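PDB 6UTC: transcriptional activator ToxR from Vibrio vulnificus, which probably senses periplasmic signals such as bile salts and activates transcription from the membrane, its periplasmic domain interacting with ToxS. Local coordinates for residues N23-L28 with S58-V63; L28-H33 with I64-Q69; Q72-Y77 with N87-I92. All coordinates share one frame; numbering follows the deposited sequence.

Contact 1 (N23-L28 with S58-V63)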
loop_
_atom_site.group_PDB
_atom_site.type_symbol
_atom_site.label_atom_id
_atom_site.label_comp_id
_atom_site.label_asym_id
_atom_site.label_seq_id
_atom_site.Cartn_x
_atom_site.Cartn_y
_atom_site.Cartn_z
ATOM N N ASN A 23 2.729 -0.262 10.971
ATOM C CA ASN A 23 3.948 -1.006 11.304
ATOM C C ASN A 23 5.187 -0.415 10.631
ATOM O O ASN A 23 6.006 -1.124 10.040
ATOM C CB ASN A 23 3.794 -2.493 10.986
ATOM C CG ASN A 23 2.813 -3.179 11.913
ATOM O OD1 ASN A 23 2.754 -2.867 13.101
ATOM N ND2 ASN A 23 2.038 -4.108 11.374
ATOM N N GLY A 24 5.309 0.909 10.709
ATOM C CA GLY A 24 6.453 1.605 10.157
ATOM C C GLY A 24 6.328 2.005 8.701
ATOM O O GLY A 24 7.199 2.729 8.198
ATOM N N VAL A 25 5.297 1.543 8.002
ATOM C CA VAL A 25 5.063 1.892 6.607
ATOM C C VAL A 25 4.053 3.030 6.589
ATOM O O VAL A 25 2.947 2.898 7.132
ATOM C CB VAL A 25 4.550 0.687 5.801
ATOM C CG1 VAL A 25 4.327 1.082 4.341
ATOM C CG2 VAL A 25 5.523 -0.487 5.901
ATOM N N GLU A 26 4.424 4.154 5.981
ATOM C CA GLU A 26 3.494 5.269 5.850
ATOM C C GLU A 26 2.518 4.949 4.735
ATOM O O GLU A 26 2.929 4.812 3.581
ATOM C CB GLU A 26 4.247 6.537 5.471
ATOM C CG GLU A 26 5.209 7.028 6.506
ATOM C CD GLU A 26 5.920 8.279 6.038
ATOM O OE1 GLU A 26 5.238 9.308 5.847
ATOM O OE2 GLU A 26 7.149 8.227 5.837
ATOM N N VAL A 27 1.234 4.862 5.059
ATOM C CA VAL A 27 0.200 4.731 4.041
ATOM C C VAL A 27 -0.265 6.137 3.699
ATOM O O VAL A 27 -0.873 6.811 4.528
ATOM C CB VAL A 27 -0.961 3.851 4.510
ATOM C CG1 VAL A 27 -2.008 3.751 3.411
ATOM C CG2 VAL A 27 -0.445 2.474 4.911
ATOM N N LEU A 28 0.022 6.562 2.479
ATOM C CA LEU A 28 -0.176 7.933 2.032
ATOM C C LEU A 28 -1.155 7.971 0.877
ATOM O O LEU A 28 -1.308 6.989 0.145
ATOM C CB LEU A 28 1.140 8.517 1.523
ATOM C CG LEU A 28 2.295 8.562 2.512
ATOM C CD1 LEU A 28 3.588 8.883 1.773
ATOM C CD2 LEU A 28 2.017 9.601 3.584
ATOM N N SER A 58 14.963 -3.889 3.275
ATOM C CA SER A 58 14.047 -4.022 2.151
ATOM C C SER A 58 12.596 -3.712 2.503
ATOM O O SER A 58 11.737 -3.794 1.622
ATOM C CB SER A 58 14.150 -5.418 1.533
ATOM O OG SER A 58 15.369 -5.562 0.827
ATOM N N ALA A 59 12.297 -3.374 3.751
ATOM C CA ALA A 59 10.932 -2.998 4.089
ATOM C C ALA A 59 10.570 -1.725 3.331
ATOM O O ALA A 59 11.411 -0.833 3.177
ATOM C CB ALA A 59 10.799 -2.740 5.587
ATOM N N PRO A 60 9.346 -1.609 2.823
ATOM C CA PRO A 60 8.985 -0.383 2.116
ATOM C C PRO A 60 8.914 0.766 3.101
ATOM O O PRO A 60 8.583 0.588 4.277
ATOM C CB PRO A 60 7.601 -0.704 1.543
ATOM C CG PRO A 60 7.039 -1.687 2.517
ATOM C CD PRO A 60 8.212 -2.545 2.912
ATOM N N VAL A 61 9.266 1.953 2.606
ATOM C CA VAL A 61 9.135 3.182 3.381
ATOM C C VAL A 61 7.677 3.609 3.434
ATOM O O VAL A 61 7.150 4.003 4.484
ATOM C CB VAL A 61 10.011 4.288 2.753
ATOM C CG1 VAL A 61 9.851 5.599 3.519
ATOM C CG2 VAL A 61 11.479 3.864 2.677
ATOM N N LYS A 62 6.999 3.529 2.301
ATOM C CA LYS A 62 5.657 4.054 2.196
ATOM C C LYS A 62 4.918 3.266 1.147
ATOM O O LYS A 62 5.512 2.556 0.326
ATOM C CB LYS A 62 5.658 5.545 1.858
ATOM C CG LYS A 62 6.431 5.907 0.636
ATOM C CD LYS A 62 6.808 7.385 0.707
ATOM C CE LYS A 62 7.774 7.782 -0.388
ATOM N NZ LYS A 62 8.213 9.192 -0.187
ATOM N N VAL A 63 3.604 3.385 1.209
ATOM C CA VAL A 63 2.711 2.844 0.199
ATOM C C VAL A 63 1.716 3.939 -0.146
ATOM O O VAL A 63 1.117 4.553 0.750
ATOM C CB VAL A 63 2.041 1.516 0.622
ATOM C CG1 VAL A 63 1.162 1.673 1.834
ATOM C CG2 VAL A 63 1.267 0.907 -0.544
HETATM O O HOH W 1 9.154 0.807 6.893
HETATM O O HOH W 2 8.454 5.098 6.680
#

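Contact 2 (L28-H33 with I64-Q69)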
loop_
_atom_site.group_PDB
_atom_site.type_symbol
_atom_site.label_atom_id
_atom_site.label_comp_id
_atom_site.label_asym_id
_atom_site.label_seq_id
_atom_site.Cartn_x
_atom_site.Cartn_y
_atom_site.Cartn_z
ATOM N N LEU A 28 0.022 6.562 2.479
ATOM C CA LEU A 28 -0.176 7.933 2.032
ATOM C C LEU A 28 -1.155 7.971 0.877
ATOM O O LEU A 28 -1.308 6.989 0.145
ATOM C CB LEU A 28 1.140 8.517 1.523
ATOM C CG LEU A 28 2.295 8.562 2.512
ATOM C CD1 LEU A 28 3.588 8.883 1.773
ATOM C CD2 LEU A 28 2.017 9.601 3.584
ATOM N N THR A 29 -1.814 9.114 0.711
ATOM C CA THR A 29 -2.636 9.353 -0.466
ATOM C C THR A 29 -2.470 10.818 -0.838
ATOM O O THR A 29 -2.146 11.633 0.031
ATOM C CB THR A 29 -4.109 8.974 -0.210
ATOM O OG1 THR A 29 -4.833 8.930 -1.442
ATOM C CG2 THR A 29 -4.807 9.942 0.717
ATOM N N PRO A 30 -2.639 11.183 -2.107
ATOM C CA PRO A 30 -2.541 12.602 -2.462
ATOM C C PRO A 30 -3.479 13.446 -1.605
ATOM O O PRO A 30 -4.562 13.009 -1.209
ATOM C CB PRO A 30 -2.936 12.625 -3.946
ATOM C CG PRO A 30 -2.533 11.268 -4.440
ATOM C CD PRO A 30 -2.873 10.340 -3.295
ATOM N N LEU A 31 -3.038 14.678 -1.320
ATOM C CA LEU A 31 -3.707 15.557 -0.358
ATOM C C LEU A 31 -5.213 15.583 -0.545
ATOM O O LEU A 31 -5.979 15.428 0.413
ATOM C CB LEU A 31 -3.163 16.979 -0.492
ATOM C CG LEU A 31 -3.879 18.020 0.370
ATOM C CD1 LEU A 31 -3.669 17.727 1.850
ATOM C CD2 LEU A 31 -3.375 19.412 0.023
ATOM N N ASN A 32 -5.658 15.801 -1.775
ATOM C CA ASN A 32 -7.076 15.966 -2.020
ATOM C C ASN A 32 -7.738 14.737 -2.620
ATOM O O ASN A 32 -8.875 14.826 -3.097
ATOM C CB ASN A 32 -7.325 17.225 -2.845
ATOM C CG ASN A 32 -7.064 18.483 -2.042
ATOM O OD1 ASN A 32 -7.617 18.645 -0.961
ATOM N ND2 ASN A 32 -6.190 19.329 -2.534
ATOM N N HIS A 33 -7.068 13.589 -2.585
ATOM C CA HIS A 33 -7.698 12.372 -3.053
ATOM C C HIS A 33 -8.966 12.102 -2.241
ATOM O O HIS A 33 -9.019 12.387 -1.047
ATOM C CB HIS A 33 -6.719 11.213 -2.896
ATOM C CG HIS A 33 -7.152 9.971 -3.594
ATOM N ND1 HIS A 33 -8.073 9.093 -3.060
ATOM C CD2 HIS A 33 -6.788 9.457 -4.793
ATOM C CE1 HIS A 33 -8.273 8.101 -3.911
ATOM N NE2 HIS A 33 -7.503 8.297 -4.971
ATOM N N ILE A 64 1.607 4.245 -1.430
ATOM C CA ILE A 64 0.700 5.278 -1.909
ATOM C C ILE A 64 -0.566 4.585 -2.371
ATOM O O ILE A 64 -0.527 3.741 -3.277
ATOM C CB ILE A 64 1.305 6.083 -3.068
ATOM C CG1 ILE A 64 2.761 6.464 -2.782
ATOM C CG2 ILE A 64 0.408 7.297 -3.399
ATOM C CD1 ILE A 64 2.957 7.296 -1.583
ATOM N N ALA A 65 -1.686 4.949 -1.769
ATOM C CA ALA A 65 -2.982 4.375 -2.096
ATOM C C ALA A 65 -3.786 5.374 -2.918
ATOM O O ALA A 65 -3.958 6.523 -2.499
ATOM C CB ALA A 65 -3.735 4.049 -0.810
ATOM N N THR A 66 -4.278 4.937 -4.081
ATOM C CA THR A 66 -5.112 5.772 -4.935
ATOM C C THR A 66 -6.208 4.932 -5.579
ATOM O O THR A 66 -6.176 3.697 -5.575
ATOM C CB THR A 66 -4.310 6.457 -6.042
ATOM O OG1 THR A 66 -3.692 5.465 -6.858
ATOM C CG2 THR A 66 -3.255 7.386 -5.473
ATOM N N GLY A 67 -7.192 5.621 -6.146
ATOM C CA GLY A 67 -8.328 4.930 -6.750
ATOM C C GLY A 67 -9.352 4.591 -5.700
ATOM O O GLY A 67 -9.707 5.437 -4.876
ATOM N N GLY A 68 -9.862 3.363 -5.730
ATOM C CA GLY A 68 -10.726 2.907 -4.659
ATOM C C GLY A 68 -12.129 3.457 -4.664
ATOM O O GLY A 68 -12.885 3.197 -3.726
ATOM N N GLN A 69 -12.512 4.220 -5.681
ATOM C CA GLN A 69 -13.872 4.747 -5.693
ATOM C C GLN A 69 -14.845 3.740 -6.284
ATOM O O GLN A 69 -16.036 3.760 -5.941
ATOM C CB GLN A 69 -13.891 6.117 -6.370
ATOM C CG GLN A 69 -12.809 7.038 -5.780
ATOM C CD GLN A 69 -12.956 7.238 -4.274
ATOM O OE1 GLN A 69 -13.928 7.824 -3.820
ATOM N NE2 GLN A 69 -11.993 6.751 -3.501
#

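Contact 3 (Q72-Y77 with N87-I92)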
loop_
_atom_site.group_PDB
_atom_site.type_symbol
_atom_site.label_atom_id
_atom_site.label_comp_id
_atom_site.label_asym_id
_atom_site.label_seq_id
_atom_site.Cartn_x
_atom_site.Cartn_y
_atom_site.Cartn_z
ATOM N N GLN A 72 -11.684 -1.255 -7.258
ATOM C CA GLN A 72 -10.253 -1.469 -7.446
ATOM C C GLN A 72 -9.458 -0.357 -6.774
ATOM O O GLN A 72 -9.777 0.828 -6.936
ATOM C CB GLN A 72 -9.895 -1.528 -8.930
ATOM C CG GLN A 72 -8.487 -2.015 -9.187
ATOM C CD GLN A 72 -8.280 -2.519 -10.609
ATOM O OE1 GLN A 72 -7.146 -2.733 -11.039
ATOM N NE2 GLN A 72 -9.373 -2.702 -11.346
ATOM N N LEU A 73 -8.426 -0.746 -6.034
ATOM C CA LEU A 73 -7.503 0.167 -5.374
ATOM C C LEU A 73 -6.092 -0.086 -5.891
ATOM O O LEU A 73 -5.699 -1.239 -6.095
ATOM C CB LEU A 73 -7.538 -0.077 -3.861
ATOM C CG LEU A 73 -6.689 0.879 -3.008
ATOM C CD1 LEU A 73 -7.411 2.220 -2.860
ATOM C CD2 LEU A 73 -6.384 0.301 -1.641
ATOM N N ILE A 74 -5.338 0.991 -6.117
ATOM C CA ILE A 74 -3.938 0.915 -6.513
ATOM C C ILE A 74 -3.076 1.172 -5.288
ATOM O O ILE A 74 -3.287 2.161 -4.570
ATOM C CB ILE A 74 -3.627 1.941 -7.613
ATOM C CG1 ILE A 74 -4.657 1.859 -8.744
ATOM C CG2 ILE A 74 -2.213 1.751 -8.124
ATOM C CD1 ILE A 74 -4.769 0.483 -9.366
ATOM N N LEU A 75 -2.111 0.289 -5.035
ATOM C CA LEU A 75 -1.126 0.493 -3.975
ATOM C C LEU A 75 0.262 0.500 -4.594
ATOM O O LEU A 75 0.651 -0.463 -5.264
ATOM C CB LEU A 75 -1.209 -0.621 -2.934
ATOM C CG LEU A 75 -2.496 -0.653 -2.118
ATOM C CD1 LEU A 75 -2.562 -1.902 -1.249
ATOM C CD2 LEU A 75 -2.624 0.593 -1.263
ATOM N N ASN A 76 1.002 1.572 -4.372
ATOM C CA ASN A 76 2.362 1.701 -4.881
ATOM C C ASN A 76 3.318 1.635 -3.696
ATOM O O ASN A 76 3.381 2.573 -2.889
ATOM C CB ASN A 76 2.513 2.999 -5.669
ATOM C CG ASN A 76 2.161 2.821 -7.138
ATOM O OD1 ASN A 76 2.942 2.252 -7.902
ATOM N ND2 ASN A 76 0.987 3.260 -7.526
ATOM N N TYR A 77 4.036 0.523 -3.587
ATOM C CA TYR A 77 5.021 0.337 -2.528
ATOM C C TYR A 77 6.339 0.958 -2.948
ATOM O O TYR A 77 6.880 0.619 -4.011
ATOM C CB TYR A 77 5.214 -1.151 -2.272
ATOM C CG TYR A 77 4.108 -1.762 -1.451
ATOM C CD1 TYR A 77 4.159 -1.726 -0.072
ATOM C CD2 TYR A 77 3.013 -2.356 -2.056
ATOM C CE1 TYR A 77 3.152 -2.274 0.699
ATOM C CE2 TYR A 77 1.994 -2.911 -1.291
ATOM C CZ TYR A 77 2.084 -2.869 0.083
ATOM O OH TYR A 77 1.074 -3.417 0.853
ATOM N N ASN A 87 10.355 -1.729 -5.832
ATOM C CA ASN A 87 9.136 -0.929 -5.894
ATOM C C ASN A 87 8.113 -1.624 -6.776
ATOM O O ASN A 87 8.443 -2.124 -7.856
ATOM C CB ASN A 87 9.417 0.432 -6.521
ATOM C CG ASN A 87 10.283 1.311 -5.657
ATOM O OD1 ASN A 87 10.544 0.997 -4.502
ATOM N ND2 ASN A 87 10.723 2.428 -6.211
ATOM N N VAL A 88 6.852 -1.609 -6.346
ATOM C CA VAL A 88 5.804 -2.257 -7.121
ATOM C C VAL A 88 4.507 -1.476 -7.045
ATOM O O VAL A 88 4.177 -0.858 -6.024
ATOM C CB VAL A 88 5.535 -3.714 -6.704
ATOM C CG1 VAL A 88 6.692 -4.601 -7.054
ATOM C CG2 VAL A 88 5.219 -3.780 -5.237
ATOM N N THR A 89 3.779 -1.510 -8.152
ATOM C CA THR A 89 2.379 -1.131 -8.195
ATOM C C THR A 89 1.547 -2.400 -8.143
ATOM O O THR A 89 1.728 -3.299 -8.976
ATOM C CB THR A 89 2.064 -0.397 -9.490
ATOM O OG1 THR A 89 2.935 0.719 -9.637
ATOM C CG2 THR A 89 0.636 0.110 -9.455
ATOM N N LEU A 90 0.637 -2.469 -7.177
ATOM C CA LEU A 90 -0.277 -3.589 -7.025
ATOM C C LEU A 90 -1.706 -3.078 -7.132
ATOM O O LEU A 90 -1.991 -1.920 -6.832
ATOM C CB LEU A 90 -0.105 -4.254 -5.651
ATOM C CG LEU A 90 1.292 -4.701 -5.210
ATOM C CD1 LEU A 90 1.220 -5.341 -3.840
ATOM C CD2 LEU A 90 1.895 -5.652 -6.229
ATOM N N ARG A 91 -2.608 -3.955 -7.548
ATOM C CA ARG A 91 -4.022 -3.636 -7.668
ATOM C C ARG A 91 -4.802 -4.646 -6.844
ATOM O O ARG A 91 -4.604 -5.858 -6.983
ATOM C CB ARG A 91 -4.460 -3.686 -9.129
ATOM C CG ARG A 91 -3.570 -2.843 -10.040
ATOM C CD ARG A 91 -2.849 -3.692 -11.079
ATOM N NE ARG A 91 -1.565 -3.111 -11.483
ATOM C CZ ARG A 91 -1.439 -2.037 -12.256
ATOM N NH1 ARG A 91 -2.520 -1.411 -12.705
ATOM N NH2 ARG A 91 -0.234 -1.586 -12.580
ATOM N N ILE A 92 -5.664 -4.158 -5.965
ATOM C CA ILE A 92 -6.488 -5.046 -5.164
ATOM C C ILE A 92 -7.951 -4.717 -5.406
ATOM O O ILE A 92 -8.314 -3.580 -5.713
ATOM C CB ILE A 92 -6.135 -5.022 -3.660
ATOM C CG1 ILE A 92 -6.427 -3.650 -3.059
ATOM C CG2 ILE A 92 -4.668 -5.410 -3.447
ATOM C CD1 ILE A 92 -6.236 -3.610 -1.560
#

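Contact 1 (N23-L28 with S58-V63)
Val63 and Glu26 are joined through their backbones, where strands 25-30 and 62-67 begin to run parallel. Val63 N donates to Glu26 O at 2.8 Å, and Leu28 N donates in turn to Val63 O in an almost straight bond of 174°. One step earlier, Glu26 N reaches Val61 O at 3.1 Å. Lys62 CA and Val27 CA also approach carbonyl oxygens already in use, of Glu26 and Val63, as CA-H...O contacts, the former strongly bent.

Two waters extend the polar contact ahead of the first direct bond, at the strands' N-terminal ends. One gives a proton to Pro60 O and, more weakly, to Gly24 O; the other lies between Gly24 O and Val61 O, 2.8 Å from the latter.

Apolar contacts fall on both faces of the sheet. On the face covered by helix 40-52, Val63 CG1 lies between its own backbone N and carbonyl carbon (chi1 62°) and meets Val27 CG2 at 3.6 Å; the two valines stand side by side and point the same way. Val25 divides its methyls: CG1 rests near the Lys62 backbone and Val63 CG1, while CG2 touches the Pro60 ring at CG, 3.9 Å away. Val47 of the helix packs on Val25 and Val63. On the other face, Leu28 CD1 crosses the aliphatic part of Lys62, touching CD at 3.7 Å. The Glu26 and Lys62 side chains share this face and meet at their CB atoms, but Glu26 OE2 and Lys62 NZ stay 6.2 Å apart, too far for a salt bridge.

On its other edge, toward strand 72-78, segment 58-63 forms a classic beta bulge, Val61 and Lys62 both facing Ile78, as it enters the second parallel strand of a beta-alpha-beta unit whose crossover contains helix 40-52.

Contact 2 (L28-H33 with I64-Q69)
Ala65 N donates to Leu28 O at 2.8 Å, and the bond is nearly straight at 171°. The next bond comes from a side chain: Thr29 OG1, anti to its backbone N (chi1 -167°), gives its proton to Ala65 O at 2.8 Å, the hydroxyl oxygen lying almost on the extension of the Ala65 carbonyl bond. Further on, Gly67 N donates to His33 NE2 at 2.9 Å. This bond is bent, and the donor stands 22° out of the imidazole plane; it is consistent with an unprotonated NE2. Beside the ring, Gln69 folds back on its own loop, and NE2 donates to Gly67 O at 3.0 Å with that oxygen in the plane of the amide.

Packing surrounds these bonds. The imidazole crosses Thr66 at about a right angle, with NE2 3.8 Å from Thr66 CB. Thr66 CG2 meets Pro30 CD at 3.7 Å, again nearly perpendicular. On the face of Leu28 and Ile64, Ile64 CD1 touches Leu28 CB and CD1, both at 3.8 Å, and Phe16 of strand 16-22 packs against both residues.

A type I turn from Pro30 to His33 takes the chain out and back, and His33 then reaches across to Gly67, past the end of the backbone pairing: the diverging C-terminal ends of the parallel strands in a beta-alpha-beta unit.

Contact 3 (Q72-Y77 with N87-I92)
Ile92 and Leu73 lie side by side on the face of the sheet turned to helix 40-52, pointing the same way. Ile92 CG1 sits between its own backbone N and carbonyl carbon (chi1 65°), 3.8 Å from Leu73 CB, while CD1 reaches Leu73 CD2 and, at 4.1 Å, Leu75 CD1. Leu99 and Ile102 of helix 99-102 also pack on Ile92. Further along this face Leu90 CD1 approaches the Tyr77 ring obliquely, 3.6 Å from CE2, and Val88 CG2 touches Tyr77 at CB. The tyrosine ring also stacks with Tyr50 of helix 40-52.

The backbones form an antiparallel beta hairpin, with Leu73-Ile92, Leu75-Leu90 and Tyr77-Val88 as hydrogen-bonded pairs. The two bonds of the central pair are nearly straight; those of Tyr77-Val88 are more bent, and Val88 N to Tyr77 O lengthens to 3.2 Å.

On the reverse face the contacts are more mixed. Ile74 CG2 meets Thr89 CG2 at 3.5 Å, and Ile74 CD1 lies against Arg91 CG, the two side chains running alongside and pointing the same way. Gln72, extended beyond CG, brings OE1 within 3.4 Å of Arg91 CB; the amide and guanidinium planes are turned 73° apart. Asn76 and Thr89 stand side by side with OD1 and OG1 facing, but their modelled separation is too short to be trusted. Near the hairpin turn, Asn87 OD1 accepts a hydrogen bond from His79 N.

Contacts 1 and 2 are successive parts of one parallel pairing, between strands 25-30 and 62-67, and share Leu28; contact 3 joins the antiparallel strands 72-78 and 88-93 of the same sheet. Strand 62-67 borders strand 72-78: Val63 CG2 packs on Leu75 and Tyr77, and Ile64 N probably bonds to Asn76 O. All three are partly buried, with contact 3 nearest the chain centre. Contact 1 sets valines, and contact 3 Leu73 and Tyr77, against helix 40-52, with Ile92 under helix 99-102. Contact 2, farther out, keeps one backbone bond and adds bonds through Thr29 and His33, whereas contact 3 has three pairs of direct backbone bonds, the one nearest the turn looser.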